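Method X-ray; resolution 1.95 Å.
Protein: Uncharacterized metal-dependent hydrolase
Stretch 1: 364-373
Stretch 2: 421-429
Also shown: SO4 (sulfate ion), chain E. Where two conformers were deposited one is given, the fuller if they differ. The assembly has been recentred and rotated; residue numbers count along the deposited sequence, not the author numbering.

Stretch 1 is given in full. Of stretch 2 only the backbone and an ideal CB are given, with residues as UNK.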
# COMPACT_ATOMS: atom_id res chain seq x y z
N PHE A 364 0.38 5.53 -33.04
CA PHE A 364 1.70 5.74 -33.66
C PHE A 364 1.69 5.51 -35.18
O PHE A 364 2.48 6.12 -35.89
CB PHE A 364 2.78 4.84 -33.03
CG PHE A 364 3.40 5.39 -31.76
CD1 PHE A 364 2.63 5.61 -30.62
CD2 PHE A 364 4.76 5.66 -31.70
CE1 PHE A 364 3.22 6.10 -29.43
CE2 PHE A 364 5.35 6.15 -30.53
CZ PHE A 364 4.57 6.37 -29.40
N ILE A 365 0.82 4.63 -35.67
CA ILE A 365 0.59 4.46 -37.12
C ILE A 365 0.29 5.81 -37.79
O ILE A 365 0.83 6.12 -38.86
CB ILE A 365 -0.57 3.47 -37.40
CG1 ILE A 365 -0.17 2.04 -37.01
CG2 ILE A 365 -1.03 3.51 -38.87
CD1 ILE A 365 -1.35 1.12 -36.87
N ILE A 366 -0.54 6.61 -37.13
CA ILE A 366 -0.95 7.90 -37.65
C ILE A 366 0.13 8.96 -37.53
O ILE A 366 0.39 9.70 -38.50
CB ILE A 366 -2.29 8.35 -37.02
CG1 ILE A 366 -3.43 7.58 -37.67
CG2 ILE A 366 -2.53 9.86 -37.17
CD1 ILE A 366 -4.61 7.40 -36.79
N SER A 367 0.78 9.04 -36.37
CA SER A 367 1.77 10.08 -36.09
C SER A 367 3.10 9.85 -36.81
O SER A 367 3.73 10.81 -37.28
CB SER A 367 2.00 10.22 -34.59
OG SER A 367 0.86 10.76 -33.94
N ASP A 368 3.52 8.60 -36.88
CA ASP A 368 4.84 8.26 -37.42
C ASP A 368 4.79 8.09 -38.94
O ASP A 368 4.99 6.98 -39.45
CB ASP A 368 5.41 6.99 -36.76
CG ASP A 368 5.65 7.14 -35.25
OD1 ASP A 368 5.33 8.19 -34.65
OD2 ASP A 368 6.20 6.18 -34.66
N TRP A 369 4.57 9.19 -39.66
CA TRP A 369 4.44 9.16 -41.12
C TRP A 369 5.72 8.71 -41.83
O TRP A 369 5.65 8.17 -42.94
CB TRP A 369 3.97 10.51 -41.67
CG TRP A 369 4.82 11.70 -41.27
CD1 TRP A 369 4.59 12.56 -40.23
CD2 TRP A 369 6.03 12.14 -41.90
NE1 TRP A 369 5.58 13.53 -40.19
CE2 TRP A 369 6.46 13.30 -41.21
CE3 TRP A 369 6.77 11.70 -43.00
CZ2 TRP A 369 7.62 13.99 -41.56
CZ3 TRP A 369 7.92 12.38 -43.35
CH2 TRP A 369 8.34 13.51 -42.63
N TRP A 370 6.86 8.90 -41.17
CA TRP A 370 8.19 8.66 -41.76
C TRP A 370 8.68 7.22 -41.61
O TRP A 370 9.82 6.91 -41.95
CB TRP A 370 9.21 9.61 -41.12
CG TRP A 370 8.85 9.93 -39.70
CD1 TRP A 370 8.34 11.10 -39.22
CD2 TRP A 370 8.93 9.04 -38.58
NE1 TRP A 370 8.10 11.00 -37.86
CE2 TRP A 370 8.46 9.74 -37.45
CE3 TRP A 370 9.37 7.71 -38.41
CZ2 TRP A 370 8.40 9.17 -36.18
CZ3 TRP A 370 9.30 7.15 -37.16
CH2 TRP A 370 8.83 7.87 -36.06
N ILE A 371 7.83 6.34 -41.08
CA ILE A 371 8.27 5.01 -40.66
C ILE A 371 8.83 4.13 -41.79
O ILE A 371 9.85 3.46 -41.61
CB ILE A 371 7.23 4.28 -39.77
CG1 ILE A 371 7.91 3.16 -38.97
CG2 ILE A 371 6.04 3.73 -40.58
CD1 ILE A 371 7.23 2.85 -37.68
N VAL A 372 8.20 4.17 -42.96
CA VAL A 372 8.66 3.36 -44.09
C VAL A 372 10.00 3.87 -44.63
O VAL A 372 10.80 3.09 -45.13
CB VAL A 372 7.59 3.23 -45.21
CG1 VAL A 372 8.05 2.29 -46.32
CG2 VAL A 372 6.24 2.77 -44.66
N GLU A 373 10.27 5.17 -44.49
CA GLU A 373 11.59 5.70 -44.84
C GLU A 373 12.68 5.18 -43.88
O GLU A 373 13.79 4.85 -44.32
CB GLU A 373 11.61 7.22 -44.86
CG GLU A 373 11.03 7.82 -46.14
CD GLU A 373 9.53 7.68 -46.18
OE1 GLU A 373 9.02 7.03 -47.12
OE2 GLU A 373 8.87 8.18 -45.25
N UNK A 421 -6.15 6.51 -45.79
CA UNK A 421 -6.32 7.88 -46.26
C UNK A 421 -5.53 8.92 -45.49
O UNK A 421 -5.81 10.12 -45.60
CB UNK A 421 -7.80 8.25 -46.21
N UNK A 422 -4.52 8.47 -44.73
CA UNK A 422 -3.77 9.36 -43.84
C UNK A 422 -2.27 9.17 -43.97
O UNK A 422 -1.51 10.15 -43.97
CB UNK A 422 -4.19 9.13 -42.39
N UNK A 423 -1.84 7.91 -44.07
CA UNK A 423 -0.43 7.56 -44.12
C UNK A 423 -0.20 6.40 -45.08
O UNK A 423 -1.09 5.56 -45.28
CB UNK A 423 0.08 7.21 -42.72
N UNK A 424 1.01 6.36 -45.65
CA UNK A 424 1.45 5.29 -46.56
C UNK A 424 1.30 3.88 -45.98
O UNK A 424 0.98 2.93 -46.70
CB UNK A 424 2.91 5.52 -46.94
N UNK A 425 1.49 3.75 -44.66
CA UNK A 425 1.50 2.45 -43.98
C UNK A 425 0.24 1.60 -44.21
O UNK A 425 0.34 0.38 -44.28
CB UNK A 425 1.68 2.67 -42.48
N UNK A 426 -0.92 2.25 -44.32
CA UNK A 426 -2.17 1.51 -44.54
C UNK A 426 -2.10 0.56 -45.73
O UNK A 426 -2.31 -0.64 -45.58
CB UNK A 426 -3.32 2.49 -44.75
N UNK A 427 -1.80 1.11 -46.92
CA UNK A 427 -1.78 0.32 -48.15
C UNK A 427 -0.78 -0.83 -48.08
O UNK A 427 -0.98 -1.87 -48.69
CB UNK A 427 -1.45 1.22 -49.34
N UNK A 428 0.30 -0.62 -47.32
CA UNK A 428 1.36 -1.61 -47.22
C UNK A 428 1.09 -2.70 -46.19
O UNK A 428 1.66 -3.78 -46.29
CB UNK A 428 2.68 -0.91 -46.88
N UNK A 429 0.24 -2.41 -45.20
CA UNK A 429 0.03 -3.32 -44.06
C UNK A 429 -1.45 -3.56 -43.74
O UNK A 429 -1.79 -3.88 -42.59
CB UNK A 429 0.73 -2.76 -42.82
S SO4 E . -6.51 11.50 -35.86
O1 SO4 E . -7.62 12.43 -35.66
O2 SO4 E . -6.47 11.08 -37.25
O3 SO4 E . -5.26 12.15 -35.48
O4 SO4 E . -6.71 10.32 -35.03

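Position 421 opens the stretch with phi/psi of 75/17, a positive phi that by itself favours glycine, and its ideal CB finds nothing of stretch 1 within reach. Glycine is the first guess, and Gly 421 is deposited.

At position 422 CA-to-CB points toward stretch 1, with the ideal CB 5.0 Å from Ile 366 CG1. Beyond that apolar flank lies the sulfate ion, so a long chain, aliphatic along its length and carrying a positive charge or a donor at its tip, would satisfy both; lysine and arginine fit best, though a shorter apolar residue could cover the isoleucine alone. The deposited residue is Lys 422, m at chi1 and then t throughout. Its CD passes 4.3 Å from Ile 366 CG1, and its NZ donates a hydrogen bond of 2.7 Å to O2 of the sulfate, an ion probably taken from the crystallisation liquor.

Position 423 has an extended backbone, -142/152, and points at the end of the first helix: its ideal CB is 4.1 Å from Ile 365 O, 4.9 Å from Ile 366 O and 5.0 Å from Trp 369 CA. The carbonyls might invite a donor such as threonine, but the nearby isoleucine side chain favours a compact apolar residue, and beta-branching suits the extended backbone. Val 423 takes the place. CG2 lies 3.5 Å from Ile 365 O and 4.1 Å from Ile 365 CG2, while CG1 lies 3.5 Å from Ile 366 O and 4.2 Å from Trp 369 CB. The valine thus packs against backbone as much as side chain, its two methyls spread over successive carbonyls.

Position 424 starts toward stretch 1, its ideal CB 4.9 Å from Val 372 CG2, so either an apolar chain or a long polar one leading off would do. Lys 424 does the latter: its end leads away, toward position 427. Its backbone N donates to water 2 (2.9 Å), which in turn donates to Trp 369 O (3.2 Å), a bridge between stretches that share no direct hydrogen bond.

Position 425 is helical and faces Ile 365, Ile 371 and Val 372, whose CG2 atoms lie 4.6, 4.9 and 5.1 Å from the ideal CB. This apolar site asks for an apolar chain of medium length; leucine, isoleucine or methionine could serve. Leu 425 sends CD2 to within 4.0 Å of Ile 365 CG2 and CD1 to 4.1 Å from Ile 371 CG2 and 4.0 Å from Val 372 CG2.

Positions 426 and 427 meet nothing of stretch 1 and leave the choice wide; they hold Tyr 426 and Glu 427, whose OE1 forms a salt bridge with Lys 424 NZ (3.3 Å, weak as a hydrogen bond).

One helical turn on from 425, position 428 points toward stretch 1 from farther off, favouring a longer apolar chain. Leu 428 reaches Val 372 CG2 with CD1 at 3.9 Å.

Position 429 is out of reach of stretch 1, which sets no demand; a small hydroxyl residue could bond back to a carbonyl of the preceding turn. Thr 429 OG1 donates to Leu 425 O (2.8 Å).

Stretch 2 (421-429) GKVKLYELT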
# COMPACT_ATOMS: atom_id res chain seq x y z
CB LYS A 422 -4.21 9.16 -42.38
CG LYS A 422 -5.66 9.58 -42.07
CD LYS A 422 -6.01 9.43 -40.59
CE LYS A 422 -7.50 9.63 -40.36
NZ LYS A 422 -7.87 9.55 -38.91
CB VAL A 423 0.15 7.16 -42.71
CG1 VAL A 423 0.32 8.38 -41.79
CG2 VAL A 423 -0.69 6.08 -42.05
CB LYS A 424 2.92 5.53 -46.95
CG LYS A 424 3.47 4.63 -48.06
CD LYS A 424 2.79 4.91 -49.39
CE LYS A 424 3.49 4.19 -50.53
NZ LYS A 424 2.78 4.40 -51.82
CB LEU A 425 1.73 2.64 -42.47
CG LEU A 425 2.21 1.40 -41.71
CD1 LEU A 425 3.57 0.95 -42.24
CD2 LEU A 425 2.25 1.65 -40.20
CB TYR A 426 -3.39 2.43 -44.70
CG TYR A 426 -4.61 1.61 -45.09
CD1 TYR A 426 -5.12 1.65 -46.39
CD2 TYR A 426 -5.21 0.74 -44.17
CE1 TYR A 426 -6.21 0.87 -46.76
CE2 TYR A 426 -6.30 -0.05 -44.53
CZ TYR A 426 -6.79 0.02 -45.83
OH TYR A 426 -7.87 -0.75 -46.19
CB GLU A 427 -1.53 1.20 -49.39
CG GLU A 427 -0.08 1.68 -49.60
CD GLU A 427 0.70 0.86 -50.63
OE1 GLU A 427 1.75 1.36 -51.09
OE2 GLU A 427 0.27 -0.26 -50.99
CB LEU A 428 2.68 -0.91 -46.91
CG LEU A 428 3.23 0.01 -47.99
CD1 LEU A 428 4.38 0.85 -47.46
CD2 LEU A 428 3.67 -0.80 -49.21
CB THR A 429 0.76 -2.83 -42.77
OG1 THR A 429 0.14 -1.63 -42.28
CG2 THR A 429 2.23 -2.56 -43.03
O HOH W 1 3.23 5.71 -43.04
O HOH W 2 3.05 8.17 -44.75
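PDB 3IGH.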